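Side-chain contacts in dual function macrocyclase-peptidase POPB (Galerina marginata, PDB 5N4B), which cleaves toxin precursor peptides on the C-terminal side of proline and macrocyclises the trimmed intermediate in amanitin biosynthesis: residues 20-25 / 608-613; 158-163 / 191-196; 396-401 / 441-446; 449-454 / 506-511; 557-562 / 590-595. The protein carries 1 engineered substitution. All coordinates share one frame; numbering follows the deposited sequence.

Interaction 1 (20-25 / 608-613); sequences HVDTYQ and LLKFHK
Tyr24 and Leu609 have the nearest CA atoms of the two segments, 9.0 Å apart, so that an extended strand and an irregular loop are bridged by side chains and one water. The Tyr24 ring reaches across with its phenol end first. Its OH lies 3.4 Å from Leu609 CB and also rests on Lys610 CG, whose side chain crosses that of Tyr24 at about a right angle. Leu609 CD1 sits over one face of the ring, 4.2 Å from the centroid and 25° off the normal, a CH-pi contact displaced toward the rim. Leucine suits this place: its CB meets the hydroxyl end while its CD1 methyl reaches back over the ring face. Strand 21-26 pairs with strand 30-35 in a two-stranded antiparallel hairpin, which here packs on the loop between strand 598-602 and helix 621-624 of the alpha/beta-hydrolase part; Phe633 of helix 630-636 also meets the Tyr24 ring. Beside this apolar patch the chemistry turns polar. The Lys610 chain bends at chi3 (67°) and carries NZ toward Asp22, yet OD2 stays 4.6 Å from NZ. Water 1 fills the gap, giving a hydrogen to Asp22 OD2 at 2.5 Å and accepting one from Lys610 NZ, which is also salt-bridged to Glu42. The other oxygen, Asp22 OD1, accepts from His20 NE2 at 2.7 Å, from above the carboxylate plane.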
# COMPACT_ATOMS: atom_id res chain seq x y z
N HIS A 20 35.49 2.81 6.89
CA HIS A 20 35.00 1.77 5.99
C HIS A 20 34.92 2.27 4.55
O HIS A 20 34.41 3.36 4.28
CB HIS A 20 33.60 1.32 6.42
CG HIS A 20 33.10 0.14 5.68
ND1 HIS A 20 33.22 -1.16 6.14
CD2 HIS A 20 32.50 0.04 4.47
CE1 HIS A 20 32.71 -1.99 5.25
NE2 HIS A 20 32.27 -1.28 4.23
N VAL A 21 35.40 1.46 3.63
CA VAL A 21 35.33 1.74 2.20
C VAL A 21 34.85 0.48 1.52
O VAL A 21 35.35 -0.62 1.80
CB VAL A 21 36.69 2.18 1.61
CG1 VAL A 21 36.57 2.40 0.08
CG2 VAL A 21 37.18 3.44 2.25
N ASP A 22 33.90 0.63 0.61
CA ASP A 22 33.47 -0.44 -0.27
C ASP A 22 33.91 -0.10 -1.67
O ASP A 22 33.84 1.06 -2.08
CB ASP A 22 31.95 -0.58 -0.27
CG ASP A 22 31.38 -0.87 1.11
OD1 ASP A 22 31.73 -1.94 1.63
OD2 ASP A 22 30.56 -0.05 1.60
N THR A 23 34.35 -1.11 -2.42
CA THR A 23 34.82 -0.92 -3.78
C THR A 23 33.83 -1.58 -4.73
O THR A 23 33.47 -2.75 -4.57
CB THR A 23 36.24 -1.45 -3.97
OG1 THR A 23 37.12 -0.71 -3.13
CG2 THR A 23 36.68 -1.29 -5.43
N TYR A 24 33.36 -0.79 -5.69
CA TYR A 24 32.41 -1.20 -6.71
C TYR A 24 33.10 -1.21 -8.07
O TYR A 24 34.13 -0.56 -8.27
CB TYR A 24 31.20 -0.24 -6.74
CG TYR A 24 30.37 -0.28 -5.48
CD1 TYR A 24 30.73 0.47 -4.39
CD2 TYR A 24 29.24 -1.08 -5.41
CE1 TYR A 24 29.98 0.41 -3.22
CE2 TYR A 24 28.48 -1.13 -4.25
CZ TYR A 24 28.85 -0.40 -3.17
OH TYR A 24 28.09 -0.47 -2.05
N GLN A 25 32.53 -1.97 -8.98
CA GLN A 25 32.96 -1.98 -10.38
C GLN A 25 32.01 -1.15 -11.23
O GLN A 25 30.80 -1.39 -11.24
CB GLN A 25 33.03 -3.40 -10.94
CG GLN A 25 33.94 -4.33 -10.18
CD GLN A 25 35.37 -3.79 -10.06
OE1 GLN A 25 35.99 -3.92 -9.00
NE2 GLN A 25 35.88 -3.18 -11.14
N LEU A 608 21.20 3.54 -2.31
CA LEU A 608 20.87 2.73 -3.48
C LEU A 608 22.03 1.83 -3.92
O LEU A 608 21.87 1.07 -4.89
CB LEU A 608 20.43 3.59 -4.66
CG LEU A 608 19.05 4.13 -4.70
CD1 LEU A 608 18.83 4.83 -6.04
CD2 LEU A 608 17.99 3.05 -4.53
N LEU A 609 23.18 1.90 -3.24
CA LEU A 609 24.25 0.94 -3.49
C LEU A 609 24.14 -0.32 -2.66
O LEU A 609 24.66 -1.36 -3.07
CB LEU A 609 25.64 1.56 -3.29
CG LEU A 609 25.98 2.70 -4.23
CD1 LEU A 609 27.36 3.21 -3.93
CD2 LEU A 609 25.86 2.30 -5.66
N LYS A 610 23.41 -0.29 -1.54
CA LYS A 610 23.33 -1.44 -0.63
C LYS A 610 21.90 -1.91 -0.36
O LYS A 610 21.72 -2.82 0.44
CB LYS A 610 24.07 -1.14 0.69
CG LYS A 610 25.58 -0.86 0.58
CD LYS A 610 26.31 -0.74 1.97
CE LYS A 610 26.33 -2.06 2.72
NZ LYS A 610 27.17 -1.99 3.99
N PHE A 611 20.90 -1.35 -1.02
CA PHE A 611 19.51 -1.68 -0.68
C PHE A 611 19.24 -3.18 -0.81
O PHE A 611 18.39 -3.72 -0.09
CB PHE A 611 18.53 -0.91 -1.58
CG PHE A 611 18.55 -1.38 -3.05
CD1 PHE A 611 17.78 -2.44 -3.45
CD2 PHE A 611 19.37 -0.77 -3.99
CE1 PHE A 611 17.82 -2.92 -4.76
CE2 PHE A 611 19.43 -1.25 -5.27
CZ PHE A 611 18.64 -2.31 -5.68
N HIS A 612 19.93 -3.86 -1.73
CA HIS A 612 19.67 -5.26 -2.01
C HIS A 612 20.30 -6.20 -0.99
O HIS A 612 20.08 -7.41 -1.10
CB HIS A 612 20.11 -5.61 -3.42
CG HIS A 612 21.56 -5.42 -3.66
ND1 HIS A 612 22.22 -4.26 -3.34
CD2 HIS A 612 22.47 -6.23 -4.25
CE1 HIS A 612 23.50 -4.37 -3.66
NE2 HIS A 612 23.67 -5.55 -4.23
N LYS A 613 21.03 -5.67 -0.03
CA LYS A 613 21.72 -6.45 1.00
C LYS A 613 20.92 -6.57 2.29
O LYS A 613 21.38 -7.21 3.24
CB LYS A 613 23.06 -5.82 1.32
CG LYS A 613 24.06 -5.67 0.16
CD LYS A 613 24.31 -6.95 -0.52
CE LYS A 613 25.61 -6.92 -1.32
NZ LYS A 613 26.00 -8.32 -1.58
O HOH W 1 29.17 -0.31 3.68

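Interaction 2 (158-163 / 191-196)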
# COMPACT_ATOMS: atom_id res chain seq x y z
N PHE A 158 -13.73 -18.78 10.11
CA PHE A 158 -13.08 -17.49 9.92
C PHE A 158 -11.61 -17.67 10.21
O PHE A 158 -11.24 -17.99 11.35
CB PHE A 158 -13.71 -16.47 10.87
CG PHE A 158 -13.09 -15.08 10.85
CD1 PHE A 158 -13.26 -14.24 9.74
CD2 PHE A 158 -12.38 -14.58 11.92
CE1 PHE A 158 -12.79 -12.96 9.76
CE2 PHE A 158 -11.89 -13.30 11.92
CZ PHE A 158 -12.05 -12.51 10.85
N ALA A 159 -10.78 -17.49 9.22
CA ALA A 159 -9.32 -17.57 9.38
C ALA A 159 -8.78 -16.15 9.51
O ALA A 159 -9.23 -15.25 8.81
CB ALA A 159 -8.69 -18.26 8.18
N TYR A 160 -7.85 -15.95 10.44
CA TYR A 160 -7.36 -14.61 10.70
C TYR A 160 -5.90 -14.63 11.06
O TYR A 160 -5.47 -15.46 11.87
CB TYR A 160 -8.16 -13.90 11.78
CG TYR A 160 -8.31 -14.63 13.09
CD1 TYR A 160 -9.25 -15.65 13.22
CD2 TYR A 160 -7.64 -14.24 14.25
CE1 TYR A 160 -9.46 -16.31 14.42
CE2 TYR A 160 -7.87 -14.89 15.48
CZ TYR A 160 -8.81 -15.91 15.53
OH TYR A 160 -9.08 -16.55 16.74
N ALA A 161 -5.14 -13.74 10.45
CA ALA A 161 -3.70 -13.63 10.63
C ALA A 161 -3.39 -12.57 11.66
O ALA A 161 -3.89 -11.43 11.56
CB ALA A 161 -3.03 -13.28 9.30
N VAL A 162 -2.55 -12.92 12.63
CA VAL A 162 -2.24 -12.06 13.76
C VAL A 162 -0.74 -11.81 13.80
O VAL A 162 0.05 -12.74 13.68
CB VAL A 162 -2.69 -12.73 15.06
CG1 VAL A 162 -2.33 -11.85 16.25
CG2 VAL A 162 -4.23 -12.98 15.00
N SER A 163 -0.38 -10.56 13.99
CA SER A 163 1.00 -10.12 14.20
C SER A 163 1.11 -9.52 15.60
O SER A 163 0.12 -9.03 16.15
CB SER A 163 1.45 -9.08 13.18
OG SER A 163 1.62 -9.69 11.92
N ASP A 191 -11.23 -18.39 24.72
CA ASP A 191 -11.20 -17.66 23.46
C ASP A 191 -12.30 -18.13 22.49
O ASP A 191 -13.05 -17.30 21.94
CB ASP A 191 -9.79 -17.74 22.87
CG ASP A 191 -9.69 -17.17 21.46
OD1 ASP A 191 -10.54 -17.51 20.60
OD2 ASP A 191 -8.79 -16.35 21.25
N GLY A 192 -12.43 -19.44 22.28
CA GLY A 192 -13.38 -19.99 21.34
C GLY A 192 -12.75 -20.51 20.08
O GLY A 192 -13.35 -21.36 19.40
N ARG A 193 -11.51 -20.12 19.78
CA ARG A 193 -10.92 -20.57 18.55
C ARG A 193 -10.56 -22.06 18.62
O ARG A 193 -10.45 -22.65 19.69
CB ARG A 193 -9.65 -19.78 18.24
CG ARG A 193 -8.52 -19.99 19.25
CD ARG A 193 -7.24 -19.35 18.74
NE ARG A 193 -6.11 -19.41 19.68
CZ ARG A 193 -5.21 -20.39 19.75
NH1 ARG A 193 -5.28 -21.48 18.97
NH2 ARG A 193 -4.21 -20.28 20.63
N LEU A 194 -10.34 -22.66 17.47
CA LEU A 194 -9.75 -23.99 17.38
C LEU A 194 -8.28 -23.96 17.78
O LEU A 194 -7.66 -22.91 17.85
CB LEU A 194 -9.83 -24.45 15.93
CG LEU A 194 -11.18 -24.52 15.28
CD1 LEU A 194 -11.03 -25.10 13.87
CD2 LEU A 194 -12.12 -25.37 16.08
N SER A 195 -7.69 -25.15 18.08
CA SER A 195 -6.29 -25.15 18.48
C SER A 195 -5.34 -24.93 17.32
O SER A 195 -4.13 -24.76 17.55
CB SER A 195 -5.93 -26.46 19.18
OG SER A 195 -6.16 -27.50 18.26
N ASP A 196 -5.86 -24.91 16.08
CA ASP A 196 -5.03 -24.68 14.89
C ASP A 196 -4.16 -23.44 15.09
O ASP A 196 -4.67 -22.38 15.45
CB ASP A 196 -5.91 -24.42 13.69
CG ASP A 196 -6.85 -25.58 13.34
OD1 ASP A 196 -7.38 -26.23 14.27
OD2 ASP A 196 -7.10 -25.80 12.13
O HOH W 2 -7.95 -15.63 18.86
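The Tyr160 hydroxyl touches Arg193, while Phe158 O and water 2 lie at the edge of the tyrosine ring, in its plane; ring and guanidinium planes stand 76° apart. The setting is a four-stranded blade of the beta-propeller: the hydroxyl end of Tyr160, on strand 157-164, reaches the loop that leads into the blade's last strand, 198-201. Tyrosine fits because its ring packs against Phe133 of the preceding blade, while its OH reaches the polar loop. Tyr160 OH lies 3.6 Å from Arg193 CB, and the two side chains cross at about a right angle. A chi1 of 65° sets the direction of the extended arginine chain, and a chi4 of 90° turns the guanidinium so that Arg193 NH1 reaches Leu194 O at 3.0 Å. Asp191 OD1 shapes the loop as an Asx turn, accepting from Arg193 N. Arg175 NH1 links both sides, bonding Tyr160 OH and salt-bridging Asp191 OD1. Water 2 completes the bridge, 2.6 Å from Tyr160 OH and donating to Asp191 OD2.

Interaction 3 (396-401 / 441-446)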
# COMPACT_ATOMS: atom_id res chain seq x y z
N THR A 396 -23.32 -1.02 -19.71
CA THR A 396 -23.63 0.25 -19.09
C THR A 396 -22.42 0.70 -18.28
O THR A 396 -21.61 -0.12 -17.83
CB THR A 396 -24.89 0.15 -18.22
OG1 THR A 396 -25.30 1.45 -17.80
CG2 THR A 396 -24.69 -0.68 -17.04
N ARG A 397 -22.35 2.00 -18.08
CA ARG A 397 -21.42 2.62 -17.14
C ARG A 397 -22.17 2.85 -15.84
O ARG A 397 -23.30 3.39 -15.85
CB ARG A 397 -20.88 3.93 -17.68
CG ARG A 397 -19.84 4.56 -16.71
CD ARG A 397 -19.09 5.68 -17.33
NE ARG A 397 -18.21 6.29 -16.36
CZ ARG A 397 -17.53 7.37 -16.62
NH1 ARG A 397 -17.58 7.91 -17.82
NH2 ARG A 397 -16.81 7.92 -15.69
N LEU A 398 -21.58 2.46 -14.72
CA LEU A 398 -22.18 2.63 -13.40
C LEU A 398 -21.52 3.82 -12.71
O LEU A 398 -20.31 4.02 -12.84
CB LEU A 398 -22.01 1.36 -12.55
CG LEU A 398 -22.68 0.13 -13.13
CD1 LEU A 398 -22.42 -1.07 -12.22
CD2 LEU A 398 -24.20 0.41 -13.27
N ALA A 399 -22.30 4.60 -11.97
CA ALA A 399 -21.80 5.78 -11.27
C ALA A 399 -21.05 6.70 -12.23
O ALA A 399 -19.90 7.07 -11.98
CB ALA A 399 -20.92 5.41 -10.09
N PRO A 400 -21.68 7.08 -13.34
CA PRO A 400 -20.96 7.83 -14.36
C PRO A 400 -20.45 9.19 -13.95
O PRO A 400 -19.57 9.71 -14.64
CB PRO A 400 -21.99 7.95 -15.49
CG PRO A 400 -23.26 7.85 -14.79
CD PRO A 400 -23.08 6.87 -13.71
N ASP A 401 -20.98 9.79 -12.89
CA ASP A 401 -20.52 11.11 -12.45
C ASP A 401 -19.49 11.05 -11.34
O ASP A 401 -19.01 12.10 -10.88
CB ASP A 401 -21.71 11.94 -11.95
CG ASP A 401 -22.77 12.13 -12.99
OD1 ASP A 401 -22.43 12.52 -14.13
OD2 ASP A 401 -23.95 11.90 -12.64
N GLN A 441 -33.81 0.06 -11.60
CA GLN A 441 -33.73 0.25 -10.16
C GLN A 441 -32.62 -0.61 -9.57
O GLN A 441 -32.65 -0.88 -8.36
CB GLN A 441 -35.03 -0.15 -9.48
CG GLN A 441 -36.19 0.74 -9.89
CD GLN A 441 -37.49 0.35 -9.21
OE1 GLN A 441 -38.28 -0.44 -9.72
NE2 GLN A 441 -37.72 0.92 -8.04
N ARG A 442 -31.68 -1.05 -10.39
CA ARG A 442 -30.68 -2.01 -9.91
C ARG A 442 -29.55 -1.36 -9.13
O ARG A 442 -28.97 -2.02 -8.27
CB ARG A 442 -30.15 -2.84 -11.06
CG ARG A 442 -31.24 -3.68 -11.68
CD ARG A 442 -30.62 -4.56 -12.66
NE ARG A 442 -31.51 -5.54 -13.24
CZ ARG A 442 -31.08 -6.37 -14.18
NH1 ARG A 442 -29.79 -6.31 -14.61
NH2 ARG A 442 -31.91 -7.26 -14.70
N PHE A 443 -29.21 -0.12 -9.43
CA PHE A 443 -28.09 0.55 -8.80
C PHE A 443 -28.58 1.49 -7.71
O PHE A 443 -29.52 2.27 -7.92
CB PHE A 443 -27.33 1.35 -9.85
CG PHE A 443 -26.05 1.95 -9.36
CD1 PHE A 443 -24.91 1.18 -9.23
CD2 PHE A 443 -25.98 3.29 -9.00
CE1 PHE A 443 -23.69 1.74 -8.78
CE2 PHE A 443 -24.76 3.84 -8.55
CZ PHE A 443 -23.63 3.03 -8.48
N SER A 444 -27.97 1.39 -6.52
CA SER A 444 -28.36 2.25 -5.41
C SER A 444 -27.15 2.55 -4.54
O SER A 444 -26.11 1.91 -4.64
CB SER A 444 -29.43 1.59 -4.54
OG SER A 444 -28.98 0.44 -3.86
N ILE A 445 -27.32 3.51 -3.64
CA ILE A 445 -26.30 3.85 -2.66
C ILE A 445 -26.70 3.17 -1.36
O ILE A 445 -27.79 3.41 -0.81
CB ILE A 445 -26.16 5.36 -2.49
CG1 ILE A 445 -25.78 6.02 -3.79
CG2 ILE A 445 -25.11 5.61 -1.43
CD1 ILE A 445 -24.58 5.46 -4.48
N LEU A 446 -25.84 2.28 -0.87
CA LEU A 446 -26.07 1.59 0.39
C LEU A 446 -25.74 2.47 1.58
O LEU A 446 -26.51 2.57 2.52
CB LEU A 446 -25.21 0.33 0.45
CG LEU A 446 -25.43 -0.52 1.70
CD1 LEU A 446 -26.73 -1.39 1.61
CD2 LEU A 446 -24.22 -1.42 2.01
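Phe443 reaches from its strand toward Leu398 and Ala399, and its side chain can be followed outward. CB starts toward the other segment, and CG lies opposite the backbone N (chi1 -172°), which directs the ring at the end of strand 394-398. Phe443 CD1 is the first ring atom to meet a partner, Leu398 CD2, at 4.2 Å. One atom further, Phe443 CE1 comes within 4.1 Å of Leu398 CB. At the tip, Phe443 CZ reaches Ala399 CB at 3.9 Å and also lies near Ala399 N. The leucine therefore lines one flank of the ring with its base and one methyl, while the small alanine leaves room for the far end of the phenyl. Both approach the ring obliquely, and the contact is purely apolar. Ala399 has positive backbone angles (53°/54°), a left-handed conformation that turns the chain just beyond Leu398. The contact spans two successive blades of the beta-propeller, each a four-stranded antiparallel sheet. Strands 394-398 and 443-448 are the last strands of their blades; Leu398 also packs on Phe417 and Phe443 on Leu419, both on strand 416-423, in the blade of Phe443, and Phe443 touches Ala431 of the adjoining strand 426-434.

Interaction 4 (449-454 / 506-511); sequences TKVNEL and PFFSPI
Val451 and Leu454 meet Phe508 and Pro510 where the loop leaving the last propeller blade, after strand 443-448, passes the start of helix 510-519 in the alpha/beta-hydrolase domain. Two separate apolar contacts make up the junction. In the first, the Val451 rotamer (chi1 -58°) places CG1 beside the backbone N and aims it at the phenyl ring, where it lies 4.0 Å from both CE2 and CZ of Phe508. The Phe508 ring is extended toward it by a chi1 of -172°, CG lying beside the carbonyl carbon, and the two side chains meet at a slant. Valine suits the place, since its gamma methyl projects close to the backbone and meets the far end of the phenyl reaching out to it; Tyr82 and Pro427 also pack on both. Leu454 makes the second contact. A chi2 of 173° stretches Leu454 CD1 away from the backbone, and this one methyl settles on the first turn of the helix, 3.7 Å from Pro510 CB. Proline suits the first turn of a helix, since that position needs no backbone N-H for the helical hydrogen bonding, and its rigid ring gives a firm apolar surface. Just before it, Ser509 is the N-cap, with OG accepting from Ile512 N. Further along the same helix Leu454 touches Leu513, Thr514 and Gln517. Leu454 CD1 also lies 3.6 Å from Pro510 O, the carbonyl that accepts from Thr514 OG1.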
# COMPACT_ATOMS: atom_id res chain seq x y z
N THR A 449 -20.34 7.78 3.86
CA THR A 449 -19.59 8.14 5.05
C THR A 449 -19.83 9.61 5.35
O THR A 449 -19.67 10.46 4.46
CB THR A 449 -18.11 7.85 4.82
OG1 THR A 449 -17.93 6.47 4.50
CG2 THR A 449 -17.29 8.09 6.08
N LYS A 450 -20.20 9.92 6.59
CA LYS A 450 -20.45 11.28 7.06
C LYS A 450 -19.29 11.70 7.93
O LYS A 450 -19.00 11.04 8.94
CB LYS A 450 -21.74 11.36 7.88
CG LYS A 450 -22.99 10.85 7.20
CD LYS A 450 -23.17 11.45 5.83
CE LYS A 450 -24.49 10.97 5.20
NZ LYS A 450 -24.67 9.46 5.30
N VAL A 451 -18.63 12.79 7.58
CA VAL A 451 -17.41 13.19 8.28
C VAL A 451 -17.72 14.16 9.42
O VAL A 451 -18.90 14.39 9.73
CB VAL A 451 -16.34 13.66 7.31
CG1 VAL A 451 -16.04 12.54 6.31
CG2 VAL A 451 -16.76 14.97 6.62
N ASN A 452 -16.69 14.69 10.06
CA ASN A 452 -16.84 15.55 11.25
C ASN A 452 -16.16 16.89 11.01
O ASN A 452 -14.97 16.94 10.64
CB ASN A 452 -16.23 14.88 12.47
CG ASN A 452 -16.55 15.61 13.75
OD1 ASN A 452 -17.69 16.02 13.97
ND2 ASN A 452 -15.55 15.81 14.57
N GLU A 453 -16.92 17.96 11.26
CA GLU A 453 -16.47 19.35 11.13
C GLU A 453 -16.31 19.80 9.68
O GLU A 453 -16.99 20.74 9.23
CB GLU A 453 -15.24 19.65 11.97
CG GLU A 453 -15.47 19.46 13.52
CD GLU A 453 -14.38 20.05 14.37
OE1 GLU A 453 -13.43 20.63 13.83
OE2 GLU A 453 -14.42 19.93 15.62
N LEU A 454 -15.51 19.07 8.92
CA LEU A 454 -15.29 19.31 7.52
C LEU A 454 -16.59 19.16 6.75
O LEU A 454 -17.39 18.27 7.01
CB LEU A 454 -14.37 18.21 6.95
CG LEU A 454 -12.90 18.27 7.21
CD1 LEU A 454 -12.25 16.99 6.72
CD2 LEU A 454 -12.26 19.54 6.58
N PRO A 506 -6.53 9.08 -6.49
CA PRO A 506 -7.30 9.88 -5.52
C PRO A 506 -7.61 9.08 -4.27
O PRO A 506 -7.82 7.88 -4.31
CB PRO A 506 -8.59 10.20 -6.28
CG PRO A 506 -8.17 10.15 -7.76
CD PRO A 506 -7.14 9.04 -7.82
N PHE A 507 -7.66 9.79 -3.14
CA PHE A 507 -7.95 9.20 -1.84
C PHE A 507 -8.49 10.31 -0.96
O PHE A 507 -8.25 11.50 -1.20
CB PHE A 507 -6.71 8.54 -1.24
CG PHE A 507 -5.62 9.49 -0.88
CD1 PHE A 507 -4.72 9.90 -1.79
CD2 PHE A 507 -5.47 9.92 0.43
CE1 PHE A 507 -3.69 10.78 -1.44
CE2 PHE A 507 -4.42 10.79 0.78
CZ PHE A 507 -3.56 11.21 -0.16
N PHE A 508 -9.20 9.91 0.09
CA PHE A 508 -9.78 10.85 1.05
C PHE A 508 -8.92 10.90 2.32
O PHE A 508 -8.68 9.86 2.95
CB PHE A 508 -11.20 10.48 1.45
CG PHE A 508 -11.85 11.51 2.28
CD1 PHE A 508 -12.35 12.66 1.70
CD2 PHE A 508 -12.00 11.34 3.65
CE1 PHE A 508 -12.94 13.64 2.48
CE2 PHE A 508 -12.57 12.32 4.42
CZ PHE A 508 -13.04 13.44 3.85
N SER A 509 -8.47 12.10 2.69
CA SER A 509 -7.75 12.30 3.93
C SER A 509 -8.33 13.50 4.66
O SER A 509 -8.13 14.64 4.22
CB SER A 509 -6.29 12.58 3.63
OG SER A 509 -5.64 13.00 4.86
N PRO A 510 -9.04 13.31 5.77
CA PRO A 510 -9.58 14.47 6.50
C PRO A 510 -8.48 15.32 7.08
O PRO A 510 -8.68 16.52 7.20
CB PRO A 510 -10.47 13.84 7.59
CG PRO A 510 -9.87 12.45 7.76
CD PRO A 510 -9.46 12.03 6.36
N ILE A 511 -7.33 14.75 7.42
CA ILE A 511 -6.24 15.57 7.93
C ILE A 511 -5.73 16.51 6.85
O ILE A 511 -5.48 17.70 7.11
CB ILE A 511 -5.15 14.68 8.53
CG1 ILE A 511 -5.69 14.08 9.87
CG2 ILE A 511 -3.82 15.43 8.67
CD1 ILE A 511 -4.69 13.28 10.67

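Interaction 5 (557-562 / 590-595); sequences AAQFLV and RAPEGT
Ala558 and Thr595 form the closer-knit side of this contact, Gln559 and Pro592 the looser one. On the inner side Ala558 CB faces Thr595 CG2 at 4.2 Å, a methyl against a methyl. The small alanine lets the loop come near the helix, and the threonine divides its branches: CG2, anti to the backbone N (chi1 -64° for OG1), faces the helix, while OG1 turns back into the loop. There OG1 donates to Pro592 O at 2.8 Å, and Thr595 N bonds the same oxygen from the same face of its carbonyl plane, so two donors hold one acceptor. The N to O bond closes a type II beta turn from Pro592 to Thr595, and the OG1 bond reinforces it; Gly594, at the third position, takes the positive phi of 85° usual there, which glycine adopts without strain. Gln494 and Phe596 back Ala558. Toward solvent, the extended Gln559 chain crosses Pro592 at about a right angle, its NE2 4.1 Å from the ring carbon CG. Water 4 accepts from Gln559 NE2 at 3.0 Å and donates to Thr595 OG1 at 2.7 Å; water 3 donates to Thr595 O at 2.9 Å and, weakly, to Ala558 O. Helix 548-563 is one of the helices flanking the central sheet of the alpha/beta-hydrolase fold, and here it packs on the loop from helix 579-590 into strand 598-602.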
# COMPACT_ATOMS: atom_id res chain seq x y z
N ALA A 557 7.11 19.13 -11.54
CA ALA A 557 5.80 19.45 -10.99
C ALA A 557 5.90 20.62 -10.02
O ALA A 557 5.08 21.54 -10.05
CB ALA A 557 5.23 18.21 -10.30
N ALA A 558 6.91 20.61 -9.16
CA ALA A 558 7.07 21.68 -8.17
C ALA A 558 7.41 22.99 -8.84
O ALA A 558 6.90 24.04 -8.44
CB ALA A 558 8.15 21.28 -7.16
N GLN A 559 8.22 22.93 -9.89
CA GLN A 559 8.56 24.14 -10.63
C GLN A 559 7.33 24.71 -11.32
O GLN A 559 7.12 25.92 -11.33
CB GLN A 559 9.68 23.81 -11.65
CG GLN A 559 10.98 23.44 -10.95
CD GLN A 559 12.05 22.95 -11.88
OE1 GLN A 559 11.80 22.17 -12.81
NE2 GLN A 559 13.27 23.36 -11.61
N PHE A 560 6.48 23.83 -11.87
CA PHE A 560 5.25 24.24 -12.54
C PHE A 560 4.27 24.89 -11.58
O PHE A 560 3.62 25.89 -11.92
CB PHE A 560 4.62 22.98 -13.17
CG PHE A 560 3.22 23.16 -13.70
CD1 PHE A 560 3.00 23.62 -14.97
CD2 PHE A 560 2.13 22.87 -12.93
CE1 PHE A 560 1.70 23.75 -15.45
CE2 PHE A 560 0.84 23.03 -13.42
CZ PHE A 560 0.66 23.46 -14.68
N LEU A 561 4.15 24.36 -10.36
CA LEU A 561 3.22 24.96 -9.39
C LEU A 561 3.57 26.41 -9.14
O LEU A 561 2.68 27.24 -9.02
CB LEU A 561 3.26 24.18 -8.07
CG LEU A 561 2.68 22.78 -8.09
CD1 LEU A 561 2.92 22.10 -6.77
CD2 LEU A 561 1.22 22.80 -8.40
N VAL A 562 4.86 26.71 -9.05
CA VAL A 562 5.28 28.09 -8.79
C VAL A 562 5.18 28.92 -10.06
O VAL A 562 4.63 30.04 -10.05
CB VAL A 562 6.70 28.09 -8.20
CG1 VAL A 562 7.21 29.52 -8.08
CG2 VAL A 562 6.71 27.43 -6.83
N ARG A 590 18.82 16.77 -5.77
CA ARG A 590 18.96 17.04 -7.21
C ARG A 590 18.40 18.38 -7.65
O ARG A 590 18.93 19.00 -8.59
CB ARG A 590 18.30 15.93 -8.03
CG ARG A 590 19.01 14.59 -7.88
CD ARG A 590 18.36 13.43 -8.64
NE ARG A 590 18.52 13.58 -10.08
CZ ARG A 590 19.61 13.24 -10.77
NH1 ARG A 590 20.65 12.66 -10.18
NH2 ARG A 590 19.67 13.47 -12.08
N ALA A 591 17.34 18.86 -7.04
CA ALA A 591 16.66 20.03 -7.56
C ALA A 591 17.48 21.28 -7.30
O ALA A 591 18.25 21.34 -6.34
CB ALA A 591 15.33 20.19 -6.86
N PRO A 592 17.30 22.32 -8.11
CA PRO A 592 17.95 23.58 -7.82
C PRO A 592 17.64 24.07 -6.40
O PRO A 592 16.55 23.87 -5.85
CB PRO A 592 17.39 24.52 -8.88
CG PRO A 592 16.98 23.65 -9.98
CD PRO A 592 16.48 22.36 -9.33
N GLU A 593 18.63 24.71 -5.77
CA GLU A 593 18.43 25.32 -4.48
C GLU A 593 17.18 26.18 -4.49
O GLU A 593 16.94 26.93 -5.43
CB GLU A 593 19.68 26.14 -4.14
CG GLU A 593 19.67 26.68 -2.78
CD GLU A 593 20.98 27.44 -2.46
OE1 GLU A 593 22.09 26.82 -2.37
OE2 GLU A 593 20.89 28.67 -2.39
N GLY A 594 16.35 26.03 -3.46
CA GLY A 594 15.13 26.79 -3.30
C GLY A 594 13.92 26.24 -4.03
O GLY A 594 12.85 26.85 -3.98
N THR A 595 14.04 25.10 -4.68
CA THR A 595 12.87 24.50 -5.33
C THR A 595 11.82 24.11 -4.30
O THR A 595 10.62 24.21 -4.56
CB THR A 595 13.28 23.26 -6.13
OG1 THR A 595 14.16 23.61 -7.19
CG2 THR A 595 12.10 22.55 -6.78
O HOH W 3 9.38 25.03 -7.07
O HOH W 4 13.60 25.20 -9.26

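None of the five contacts has a hydrogen bond directly between its segments, and each is partly buried. Interaction 4 lies nearest the chain's centre, about 19 Å from it; the other contact centres lie 25 to 28 Å out, and interaction 5 is the one with exposed touching residues. Interactions 2 and 3 lie in the beta-propeller, within one blade and between successive blades; interaction 5 belongs to the hydrolase domain. Interactions 1 and 4, on opposite sides of the chain's centre, join an N-terminal hairpin and the propeller exit to that domain. Interactions 3 and 4 follow one strand out of the propeller and are purely apolar, whereas 1, 2 and 5 use bridging waters, with charged side chains in 1 and 2.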